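PDB 5V9X: ATP-dependent DNA helicase from Mycobacterium smegmatis, which couples ATP hydrolysis, probably by tracking 3'-to-5' along single-stranded DNA, to the unwinding of RNA:DNA duplexes. Local coordinates for residues 66-71 against 230-235; 281-286 against 293-298; 505-510 against 787-792; 712-717 against 736-741. All blocks are in the same frame, centred on the assembly; numbering follows the deposited sequence.

Interaction 1. Residues 66-71 against 230-235; sequences LVIAPT and RPPEEV. With ANP (phosphoaminophosphonic acid-adenylate ester), chain C.
A chi1 of 171° turns Leu-66 CG away from the backbone N, which swings both methyls off the strand and onto Val-235; Ile-68 instead sets CG1 beside its own N (chi1 -54°) and continues extended to CD1, the atom that arrives at Pro-232. Leu-66 CD2 lies 4.1 Å from Val-235 CG1, with the two side chains crossing at about a right angle. The same CD2 also approaches the carbonyl of Pro-232, 3.8 Å from its O. One turn earlier on the helix, Pro-232 CB takes Ile-68 CD1 at 3.9 Å, again nearly perpendicular. This is the first RecA-like domain: strand 64-68 is an inner strand of the parallel sheet and runs into a loop consistent with a P-loop (Walker A). The first turn of helix 232-240 packs against the strand that leads to the nucleotide. Beyond the strand, Pro-70 and Thr-71 belong to the pocket of the bound ATP analogue, where Thr-71 CG2 stands 3.4 Å from ANP O1G. The helix starts after a cis peptide before Pro-231, the N-cap residue, whose O accepts Val-235 N at 3.2 Å. Ile-247 of the neighbouring strand touches both Ile-68 and Pro-232.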
# COMPACT_ATOMS: atom_id res chain seq x y z
N LEU A 66 10.40 -18.28 1.86
CA LEU A 66 10.08 -17.01 1.20
C LEU A 66 10.76 -17.01 -0.16
O LEU A 66 11.99 -17.09 -0.25
CB LEU A 66 10.54 -15.82 2.04
CG LEU A 66 10.45 -14.45 1.36
CD1 LEU A 66 9.00 -14.02 1.16
CD2 LEU A 66 11.23 -13.40 2.14
N VAL A 67 9.95 -16.91 -1.22
CA VAL A 67 10.45 -16.94 -2.59
C VAL A 67 10.51 -15.51 -3.10
O VAL A 67 9.50 -14.80 -3.13
CB VAL A 67 9.56 -17.82 -3.48
CG1 VAL A 67 10.17 -17.95 -4.87
CG2 VAL A 67 9.36 -19.19 -2.84
N ILE A 68 11.70 -15.08 -3.51
CA ILE A 68 11.94 -13.73 -4.00
C ILE A 68 12.45 -13.86 -5.43
O ILE A 68 13.61 -14.23 -5.65
CB ILE A 68 12.94 -12.97 -3.12
CG1 ILE A 68 12.48 -12.98 -1.66
CG2 ILE A 68 13.10 -11.54 -3.61
CD1 ILE A 68 13.52 -12.46 -0.69
N ALA A 69 11.59 -13.55 -6.40
CA ALA A 69 11.93 -13.70 -7.80
C ALA A 69 11.05 -12.75 -8.60
O ALA A 69 9.95 -12.39 -8.15
CB ALA A 69 11.74 -15.15 -8.28
N PRO A 70 11.49 -12.32 -9.80
CA PRO A 70 10.70 -11.37 -10.59
C PRO A 70 9.34 -11.90 -11.02
O PRO A 70 8.97 -13.04 -10.71
CB PRO A 70 11.60 -11.10 -11.80
CG PRO A 70 12.54 -12.25 -11.86
CD PRO A 70 12.78 -12.63 -10.44
N THR A 71 8.58 -11.07 -11.74
CA THR A 71 7.18 -11.39 -12.03
C THR A 71 7.06 -12.55 -13.01
O THR A 71 6.05 -13.27 -12.99
CB THR A 71 6.45 -10.16 -12.56
OG1 THR A 71 7.23 -9.55 -13.60
CG2 THR A 71 6.23 -9.15 -11.44
N ARG A 230 12.39 -6.24 0.37
CA ARG A 230 13.52 -5.54 0.96
C ARG A 230 13.13 -4.97 2.32
O ARG A 230 12.21 -4.15 2.41
CB ARG A 230 14.01 -4.42 0.03
CG ARG A 230 14.94 -3.43 0.71
CD ARG A 230 15.59 -2.51 -0.30
NE ARG A 230 16.16 -1.33 0.35
CZ ARG A 230 17.05 -0.52 -0.23
NH1 ARG A 230 17.48 -0.77 -1.46
NH2 ARG A 230 17.52 0.53 0.43
N PRO A 231 13.79 -5.39 3.41
CA PRO A 231 14.87 -6.38 3.41
C PRO A 231 14.34 -7.81 3.44
O PRO A 231 13.27 -8.05 4.00
CB PRO A 231 15.65 -6.06 4.70
CG PRO A 231 14.84 -4.98 5.42
CD PRO A 231 13.50 -4.91 4.77
N PRO A 232 15.08 -8.75 2.83
CA PRO A 232 14.63 -10.15 2.86
C PRO A 232 14.45 -10.70 4.26
O PRO A 232 13.47 -11.40 4.53
CB PRO A 232 15.73 -10.88 2.09
CG PRO A 232 16.32 -9.84 1.19
CD PRO A 232 16.26 -8.56 1.97
N GLU A 233 15.38 -10.39 5.17
CA GLU A 233 15.32 -10.96 6.51
C GLU A 233 14.10 -10.47 7.29
O GLU A 233 13.55 -11.20 8.12
CB GLU A 233 16.60 -10.65 7.28
CG GLU A 233 17.06 -9.20 7.22
CD GLU A 233 17.98 -8.91 6.04
OE1 GLU A 233 17.90 -9.63 5.02
OE2 GLU A 233 18.78 -7.95 6.13
N GLU A 234 13.65 -9.23 7.03
CA GLU A 234 12.53 -8.69 7.78
C GLU A 234 11.19 -9.23 7.27
O GLU A 234 10.30 -9.54 8.06
CB GLU A 234 12.54 -7.17 7.74
CG GLU A 234 11.34 -6.51 8.42
CD GLU A 234 11.41 -6.52 9.94
OE1 GLU A 234 12.13 -7.37 10.52
OE2 GLU A 234 10.74 -5.68 10.57
N VAL A 235 11.04 -9.32 5.95
CA VAL A 235 9.82 -9.89 5.38
C VAL A 235 9.70 -11.36 5.78
O VAL A 235 8.60 -11.85 6.07
CB VAL A 235 9.81 -9.71 3.85
CG1 VAL A 235 8.61 -10.41 3.24
CG2 VAL A 235 9.80 -8.23 3.50
PG ANP C . 3.97 -12.40 -10.19
O1G ANP C . 3.50 -11.17 -10.89
O2G ANP C . 2.88 -12.88 -9.15
O3G ANP C . 5.33 -12.10 -9.43
PB ANP C . 4.69 -15.04 -10.62
O1B ANP C . 3.69 -15.44 -9.50
O2B ANP C . 6.06 -14.90 -10.06
N3B ANP C . 4.21 -13.61 -11.34
PA ANP C . 3.34 -16.81 -12.18
O1A ANP C . 2.20 -15.86 -12.24
O2A ANP C . 3.12 -17.98 -11.22
O3A ANP C . 4.70 -16.14 -11.72
O5' ANP C . 3.67 -17.35 -13.63
C5' ANP C . 3.93 -16.53 -14.82
C4' ANP C . 3.40 -17.25 -16.04
O4' ANP C . 4.34 -18.27 -16.47
C3' ANP C . 2.10 -17.99 -15.79
O3' ANP C . 1.39 -18.11 -17.01
C2' ANP C . 2.59 -19.36 -15.33
O2' ANP C . 1.54 -20.35 -15.25
C1' ANP C . 3.76 -19.56 -16.30
N9 ANP C . 4.83 -20.46 -15.84
C8 ANP C . 5.02 -20.99 -14.59
N7 ANP C . 6.08 -21.75 -14.49
C5 ANP C . 6.62 -21.73 -15.77
C6 ANP C . 7.76 -22.33 -16.32
N6 ANP C . 8.60 -23.12 -15.64
N1 ANP C . 8.02 -22.10 -17.63
C2 ANP C . 7.19 -21.32 -18.32
N3 ANP C . 6.09 -20.69 -17.90
C4 ANP C . 5.86 -20.94 -16.61

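Interaction 2. Residues 281-286 against 293-298. With nucleotides of chain B.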
# COMPACT_ATOMS: atom_id res chain seq x y z
N GLU A 281 -5.13 11.09 -25.83
CA GLU A 281 -4.89 10.76 -27.23
C GLU A 281 -3.81 9.70 -27.38
O GLU A 281 -4.00 8.69 -28.06
CB GLU A 281 -4.51 12.03 -28.00
CG GLU A 281 -5.46 12.39 -29.12
CD GLU A 281 -4.91 13.51 -29.98
OE1 GLU A 281 -4.76 14.64 -29.46
OE2 GLU A 281 -4.62 13.25 -31.17
N ARG A 282 -2.65 9.93 -26.75
CA ARG A 282 -1.54 8.99 -26.87
C ARG A 282 -1.87 7.64 -26.25
O ARG A 282 -1.37 6.61 -26.72
CB ARG A 282 -0.28 9.57 -26.22
CG ARG A 282 0.20 10.87 -26.84
CD ARG A 282 0.71 10.67 -28.26
NE ARG A 282 1.33 11.88 -28.78
CZ ARG A 282 0.68 12.85 -29.42
NH1 ARG A 282 -0.63 12.75 -29.61
NH2 ARG A 282 1.33 13.92 -29.86
N ILE A 283 -2.70 7.62 -25.21
CA ILE A 283 -3.09 6.35 -24.59
C ILE A 283 -3.89 5.51 -25.58
O ILE A 283 -3.63 4.31 -25.76
CB ILE A 283 -3.88 6.60 -23.30
CG1 ILE A 283 -2.94 7.04 -22.18
CG2 ILE A 283 -4.65 5.35 -22.89
CD1 ILE A 283 -3.63 7.29 -20.86
N VAL A 284 -4.88 6.12 -26.24
CA VAL A 284 -5.64 5.41 -27.26
C VAL A 284 -4.71 4.99 -28.40
O VAL A 284 -4.83 3.88 -28.94
CB VAL A 284 -6.81 6.28 -27.76
CG1 VAL A 284 -7.58 5.55 -28.85
CG2 VAL A 284 -7.73 6.63 -26.61
N ASP A 285 -3.77 5.86 -28.77
CA ASP A 285 -2.75 5.48 -29.75
C ASP A 285 -1.99 4.24 -29.29
O ASP A 285 -1.71 3.34 -30.09
CB ASP A 285 -1.78 6.64 -29.98
CG ASP A 285 -2.41 7.78 -30.76
OD1 ASP A 285 -3.59 7.68 -31.14
OD2 ASP A 285 -1.71 8.79 -31.00
N LEU A 286 -1.65 4.17 -28.00
CA LEU A 286 -0.88 3.04 -27.50
C LEU A 286 -1.74 1.79 -27.38
O LEU A 286 -1.27 0.68 -27.67
CB LEU A 286 -0.24 3.40 -26.16
CG LEU A 286 0.97 4.32 -26.27
CD1 LEU A 286 1.34 4.93 -24.92
CD2 LEU A 286 2.15 3.56 -26.85
N SER A 293 -4.08 -3.80 -22.93
CA SER A 293 -3.31 -2.87 -22.12
C SER A 293 -4.05 -2.61 -20.82
O SER A 293 -5.28 -2.56 -20.79
CB SER A 293 -3.07 -1.56 -22.86
OG SER A 293 -2.66 -1.80 -24.20
N ILE A 294 -3.29 -2.46 -19.74
CA ILE A 294 -3.82 -2.05 -18.45
C ILE A 294 -3.35 -0.62 -18.20
O ILE A 294 -2.14 -0.36 -18.15
CB ILE A 294 -3.38 -2.98 -17.31
CG1 ILE A 294 -3.79 -4.42 -17.60
CG2 ILE A 294 -3.97 -2.51 -15.99
CD1 ILE A 294 -3.30 -5.41 -16.57
N VAL A 295 -4.30 0.30 -18.06
CA VAL A 295 -4.02 1.68 -17.69
C VAL A 295 -4.31 1.82 -16.20
O VAL A 295 -5.46 1.63 -15.77
CB VAL A 295 -4.85 2.67 -18.52
CG1 VAL A 295 -4.46 4.10 -18.20
CG2 VAL A 295 -4.68 2.38 -20.01
N PHE A 296 -3.29 2.13 -15.42
CA PHE A 296 -3.44 2.28 -13.98
C PHE A 296 -3.67 3.74 -13.62
O PHE A 296 -2.90 4.62 -14.04
CB PHE A 296 -2.22 1.74 -13.23
CG PHE A 296 -2.20 0.24 -13.11
CD1 PHE A 296 -3.05 -0.42 -12.24
CD2 PHE A 296 -1.30 -0.52 -13.86
CE1 PHE A 296 -3.03 -1.80 -12.12
CE2 PHE A 296 -1.27 -1.90 -13.74
CZ PHE A 296 -2.14 -2.54 -12.87
N ALA A 297 -4.72 4.00 -12.84
CA ALA A 297 -5.01 5.32 -12.30
C ALA A 297 -4.94 5.25 -10.79
O ALA A 297 -5.33 4.25 -10.18
CB ALA A 297 -6.39 5.81 -12.75
N ASN A 298 -4.45 6.33 -10.17
CA ASN A 298 -4.23 6.35 -8.73
C ASN A 298 -5.48 6.68 -7.93
O ASN A 298 -5.38 6.94 -6.73
CB ASN A 298 -3.11 7.35 -8.39
CG ASN A 298 -1.75 6.88 -8.86
OD1 ASN A 298 -1.56 5.70 -9.17
ND2 ASN A 298 -0.79 7.80 -8.91
P DG B 6 -7.90 12.55 -2.53
OP1 DG B 6 -9.36 12.59 -2.77
OP2 DG B 6 -7.38 12.56 -1.15
O5' DG B 6 -7.30 11.28 -3.26
C5' DG B 6 -7.52 10.01 -2.73
C4' DG B 6 -6.82 8.98 -3.58
O4' DG B 6 -5.40 9.22 -3.57
C3' DG B 6 -7.02 7.54 -3.13
O3' DG B 6 -7.65 6.81 -4.16
C2' DG B 6 -5.60 7.02 -2.83
C1' DG B 6 -4.72 8.00 -3.60
N9 DG B 6 -3.39 8.20 -3.02
C8 DG B 6 -2.73 9.40 -2.87
N7 DG B 6 -1.55 9.29 -2.33
C5 DG B 6 -1.41 7.93 -2.09
C6 DG B 6 -0.33 7.21 -1.51
O6 DG B 6 0.74 7.65 -1.08
N1 DG B 6 -0.60 5.84 -1.46
C2 DG B 6 -1.75 5.24 -1.91
N2 DG B 6 -1.82 3.91 -1.78
N3 DG B 6 -2.77 5.90 -2.46
C4 DG B 6 -2.53 7.24 -2.51
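The ring of Phe-296 has Ile-294 CG2 over one face, 3.5 Å above the plane and offset toward the rim, and both residues point to the side of the strand facing away from the contact between Ile-283 and Val-295. Val-397 and Gln-399 of strand 394-400 also touch this ring. The side facing helix 276-288 belongs to Ser-293 and Val-295. Here the packing rests mainly on one pair of methyls meeting tip to tip: Ile-283 CG2 and Val-295 CG2, 4.1 Å apart. With chi1 at -75°, Ile-283 has CG2 anti to its backbone N, and that branch leads the contact; CD1, on the CG1 branch, lies a little farther off, 4.2 Å from Val-295 CG1. Helix and strand are two pieces of a beta-alpha-beta crossover in the second RecA-like domain. The chain leaves strand 256-262, passes through helix 276-288 and returns as the parallel strand 292-296, with strands 394-400 and 424-429 lying between the two in the sheet. The helix consequently lies over those intervening strands as well: Leu-286 rests on Leu-396, Val-427 and Phe-429. One turn beyond Ile-283, the carbonyl O of Leu-286 comes only to 4.5 Å from Ser-293 OG and is hydrogen-bonded to His-290 ND1. Beyond the strand, Asn-298 O lies 3.4 Å from C1' of DG6 of chain B. The amide of Asn-298 is gripped at both ends, its OD1 by Arg-412 and Gln-399, its ND2 by Glu-401 and the carbonyl of Ala-402.

Interaction 3. Residues 505-510 against 787-792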
# COMPACT_ATOMS: atom_id res chain seq x y z
N ASP A 505 -7.56 -4.68 30.02
CA ASP A 505 -8.30 -3.84 30.96
C ASP A 505 -9.28 -2.94 30.22
O ASP A 505 -10.45 -2.83 30.59
CB ASP A 505 -7.34 -3.00 31.80
CG ASP A 505 -6.39 -3.85 32.61
OD1 ASP A 505 -6.72 -5.02 32.87
OD2 ASP A 505 -5.31 -3.34 32.97
N LEU A 506 -8.80 -2.27 29.17
CA LEU A 506 -9.65 -1.37 28.41
C LEU A 506 -10.82 -2.11 27.79
O LEU A 506 -11.96 -1.63 27.81
CB LEU A 506 -8.82 -0.66 27.34
CG LEU A 506 -9.50 0.40 26.48
CD1 LEU A 506 -10.34 1.32 27.34
CD2 LEU A 506 -8.43 1.19 25.74
N LEU A 507 -10.57 -3.30 27.24
CA LEU A 507 -11.64 -4.12 26.68
C LEU A 507 -12.59 -4.64 27.74
O LEU A 507 -13.72 -5.02 27.41
CB LEU A 507 -11.05 -5.29 25.90
CG LEU A 507 -10.34 -4.96 24.59
CD1 LEU A 507 -9.67 -6.20 24.02
CD2 LEU A 507 -11.33 -4.38 23.59
N SER A 508 -12.18 -4.66 29.01
CA SER A 508 -12.98 -5.22 30.09
C SER A 508 -13.45 -4.14 31.06
O SER A 508 -14.65 -3.84 31.11
CB SER A 508 -12.20 -6.32 30.82
OG SER A 508 -12.97 -6.87 31.87
N GLY A 509 -12.55 -3.56 31.84
CA GLY A 509 -12.95 -2.60 32.85
C GLY A 509 -12.04 -1.40 33.01
O GLY A 509 -10.81 -1.55 33.11
N LYS A 510 -12.62 -0.21 33.06
CA LYS A 510 -11.87 1.03 33.21
C LYS A 510 -12.50 1.93 34.27
O LYS A 510 -13.48 2.64 34.00
CB LYS A 510 -11.77 1.77 31.88
CG LYS A 510 -11.13 3.15 31.96
CD LYS A 510 -9.61 3.07 31.92
CE LYS A 510 -8.99 4.45 32.05
NZ LYS A 510 -7.53 4.43 31.80
N ALA A 787 -10.03 -0.85 17.36
CA ALA A 787 -10.05 -1.58 18.63
C ALA A 787 -11.45 -1.95 19.09
O ALA A 787 -11.59 -2.57 20.14
CB ALA A 787 -9.35 -0.75 19.72
N LEU A 788 -12.49 -1.57 18.33
CA LEU A 788 -13.88 -1.91 18.62
C LEU A 788 -14.38 -1.27 19.92
O LEU A 788 -15.17 -1.87 20.64
CB LEU A 788 -14.09 -3.43 18.66
CG LEU A 788 -13.61 -4.23 17.45
CD1 LEU A 788 -13.70 -5.72 17.72
CD2 LEU A 788 -14.42 -3.85 16.22
N LEU A 789 -13.92 -0.05 20.21
CA LEU A 789 -14.28 0.62 21.45
C LEU A 789 -15.32 1.72 21.27
O LEU A 789 -15.96 2.11 22.26
CB LEU A 789 -13.03 1.22 22.11
CG LEU A 789 -11.95 0.22 22.50
CD1 LEU A 789 -10.75 0.96 23.07
CD2 LEU A 789 -12.48 -0.78 23.51
N LEU A 790 -15.48 2.24 20.06
CA LEU A 790 -16.45 3.31 19.83
C LEU A 790 -17.87 2.74 19.80
O LEU A 790 -18.10 1.69 19.20
CB LEU A 790 -16.16 4.03 18.53
CG LEU A 790 -14.91 4.89 18.44
CD1 LEU A 790 -14.83 5.56 17.07
CD2 LEU A 790 -14.89 5.93 19.55
N PRO A 791 -18.83 3.41 20.42
CA PRO A 791 -20.23 2.98 20.29
C PRO A 791 -20.73 3.22 18.87
O PRO A 791 -20.54 4.30 18.31
CB PRO A 791 -20.97 3.86 21.31
CG PRO A 791 -20.10 5.06 21.48
CD PRO A 791 -18.69 4.58 21.31
N ARG A 792 -21.35 2.21 18.29
CA ARG A 792 -21.87 2.28 16.93
C ARG A 792 -23.39 2.49 16.95
O ARG A 792 -24.05 2.36 17.98
CB ARG A 792 -21.50 1.01 16.15
CG ARG A 792 -21.58 -0.28 16.95
CD ARG A 792 -21.23 -1.50 16.10
NE ARG A 792 -19.89 -1.42 15.53
CZ ARG A 792 -19.37 -2.35 14.72
NH1 ARG A 792 -20.08 -3.42 14.39
NH2 ARG A 792 -18.14 -2.20 14.25
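Leu-506 and Leu-507, in the last turn of helix 497-508, meet Leu-789 just past the C-terminal end of helix 774-786, where Leu-788 closes that helix in a Schellman motif. The contact joins the winged-helix region to the DEAD/H-associated region of the chain. Asp-505, which opens the turn, faces elsewhere and forms a salt bridge with Arg-527. Leu-506 follows, its CB bond directed at the loop and its CG placed beside the carbonyl carbon (chi1 -176°), and it brings CD2 to 3.5 Å from Leu-789 CD1. Its branch carbon CG lies almost as close to that methyl, 3.7 Å from Leu-789 CD1, so one methyl of the loop rests against the fork of the helix leucine, the two side chains crossing at a slant. The CB bond of Leu-507 does not point at the loop, and only the end of its side chain comes in. Its CD2 reaches Leu-789 CD2 at 3.8 Å, roughly at right angles, and Leu-789 thus gives one methyl to each neighbouring leucine. Ile-823 of helix 822-835 touches Leu-506, Leu-789 and Ala-787, while Leu-507 packs on Ala-465, Thr-468 and Val-469 of helix 461-471. Ser-508 N bonds back to Asp-505 O at 3.0 Å. Gly-509 then leaves the helical conformation, and Lys-510 turns to a cation-pi contact with Tyr-818. At the start of segment 787-792, the positive phi of Leu-788 (65°) turns the chain so that Leu-789 faces the helix, and the carbonyl of Ala-787 also meets Leu-507, its O 3.9 Å from Leu-507 CD2.

Interaction 4. Residues 712-717 against 736-741; sequences PLALAV and DGIIVR
Ile-738 is the bump and Leu-713 with Ala-714 make the hollow: the delta methyl of the isoleucine settles where the leucine side chain and the helix backbone come together. Leu-713 forms the wall, its CG 3.7 Å from Ile-738 CD1, with CB and CD2 nearly as near. The floor is the main chain itself, Ala-714 N lying 3.8 Å from Ile-738 CD1. Ala-714 bounds the hollow on another side with nothing more than a methyl, CB standing 4.3 Å from the same CD1, consistent with the close spacing here, 6.9 Å between the CA atoms of Ala-714 and Ile-738. Ile-738 reaches the place with its CD1 end, its side chain slanting across that of Leu-713, because CG1 lies beside its backbone N (chi1 -66°) and CD1 continues the chain in an extended line. The helix and strand belong to the DEAD/H-associated region, where helix 707-725 covers one face of a mixed sheet. The chain runs from strand 697-702 into this helix, then returns through the short antiparallel hairpin 732-734/737-742, whose second strand pairs with 697-702. Helix 712-717 and strand 737-741 run nearly in the same direction, 28° between their axes, with a closest approach of 9.5 Å. Further along both, Val-717 and Val-740 meet more loosely, methyl against methyl, with Val-717 CG1 4.3 Å from Val-740 CG2. Leu-713 also touches Leu-701 of the adjoining strand and Leu-841 and Met-845 of helix 838-849. The outer side of the helix is covered too, Pro-712 lying on Val-766 and Tyr-836.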
# COMPACT_ATOMS: atom_id res chain seq x y z
N PRO A 712 6.47 16.14 10.61
CA PRO A 712 6.95 16.55 11.94
C PRO A 712 7.74 17.85 11.92
O PRO A 712 7.74 18.57 12.92
CB PRO A 712 7.84 15.37 12.36
CG PRO A 712 8.30 14.78 11.08
CD PRO A 712 7.12 14.91 10.15
N LEU A 713 8.41 18.17 10.81
CA LEU A 713 9.12 19.44 10.73
C LEU A 713 8.16 20.61 10.77
O LEU A 713 8.48 21.66 11.35
CB LEU A 713 9.98 19.49 9.46
CG LEU A 713 10.81 20.76 9.27
CD1 LEU A 713 11.65 21.04 10.51
CD2 LEU A 713 11.69 20.65 8.04
N ALA A 714 6.97 20.47 10.18
CA ALA A 714 5.97 21.52 10.26
C ALA A 714 5.47 21.71 11.69
O ALA A 714 5.17 22.83 12.10
CB ALA A 714 4.80 21.22 9.33
N LEU A 715 5.38 20.62 12.46
CA LEU A 715 5.03 20.74 13.88
C LEU A 715 6.04 21.61 14.62
O LEU A 715 5.65 22.47 15.42
CB LEU A 715 4.97 19.35 14.52
CG LEU A 715 3.89 18.37 14.05
CD1 LEU A 715 4.10 17.02 14.70
CD2 LEU A 715 2.51 18.91 14.38
N ALA A 716 7.33 21.39 14.36
CA ALA A 716 8.36 22.17 15.04
C ALA A 716 8.31 23.63 14.62
O ALA A 716 8.40 24.53 15.46
CB ALA A 716 9.74 21.57 14.75
N VAL A 717 8.18 23.89 13.31
CA VAL A 717 8.06 25.26 12.82
C VAL A 717 6.83 25.93 13.41
O VAL A 717 6.86 27.11 13.79
CB VAL A 717 8.03 25.27 11.28
CG1 VAL A 717 7.76 26.67 10.76
CG2 VAL A 717 9.34 24.73 10.72
N ASP A 736 7.23 17.80 -1.13
CA ASP A 736 8.31 18.60 -1.70
C ASP A 736 8.49 19.94 -1.01
O ASP A 736 8.92 20.91 -1.64
CB ASP A 736 8.10 18.79 -3.20
CG ASP A 736 8.35 17.52 -3.99
OD1 ASP A 736 8.34 16.44 -3.38
OD2 ASP A 736 8.56 17.61 -5.22
N GLY A 737 8.16 20.03 0.27
CA GLY A 737 8.51 21.20 1.04
C GLY A 737 7.44 21.57 2.04
O GLY A 737 6.51 20.81 2.31
N ILE A 738 7.58 22.78 2.60
CA ILE A 738 6.69 23.32 3.62
C ILE A 738 6.36 24.76 3.25
O ILE A 738 7.26 25.54 2.90
CB ILE A 738 7.33 23.24 5.02
CG1 ILE A 738 7.51 21.79 5.46
CG2 ILE A 738 6.50 24.01 6.04
CD1 ILE A 738 8.21 21.64 6.79
N ILE A 739 5.08 25.11 3.34
CA ILE A 739 4.60 26.45 3.00
C ILE A 739 4.25 27.19 4.29
O ILE A 739 3.47 26.68 5.10
CB ILE A 739 3.39 26.39 2.06
CG1 ILE A 739 3.71 25.56 0.81
CG2 ILE A 739 2.95 27.80 1.67
CD1 ILE A 739 2.52 25.37 -0.11
N VAL A 740 4.81 28.38 4.45
CA VAL A 740 4.53 29.25 5.58
C VAL A 740 4.00 30.58 5.05
O VAL A 740 4.47 31.07 4.01
CB VAL A 740 5.78 29.48 6.46
CG1 VAL A 740 5.48 30.43 7.60
CG2 VAL A 740 6.29 28.15 7.00
N ARG A 741 3.01 31.14 5.74
CA ARG A 741 2.45 32.44 5.38
C ARG A 741 2.47 33.34 6.60
O ARG A 741 2.02 32.94 7.68
CB ARG A 741 1.03 32.31 4.83
CG ARG A 741 0.30 33.64 4.68
CD ARG A 741 -0.99 33.49 3.89
NE ARG A 741 -2.10 34.19 4.52
CZ ARG A 741 -3.10 33.58 5.15
NH1 ARG A 741 -3.14 32.26 5.21
NH2 ARG A 741 -4.07 34.29 5.71

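Overall arrangement
Interactions 1 and 2 each pack a helix against an inner strand of one of the two RecA-like sheets, and their centres lie 30 Å apart with nearest atoms about 11 Å from each other. The ATP analogue is hydrogen-bonded by residues of both domains, among them Lys-75 on the side of interaction 1 and Arg-415, which also touches Thr-71 and Ile-294. Interaction 2 reaches the DNA directly through its second segment. Interactions 3 and 4 sit in the C-terminal part, at about 8 Å and 10 Å from the bound strand by nearest atoms. Interaction 4 forms within the chain that interaction 3 brings together, 36 Å away between centres. Interactions 2 and 3, 48 Å apart, flank the chain's centre on opposite sides.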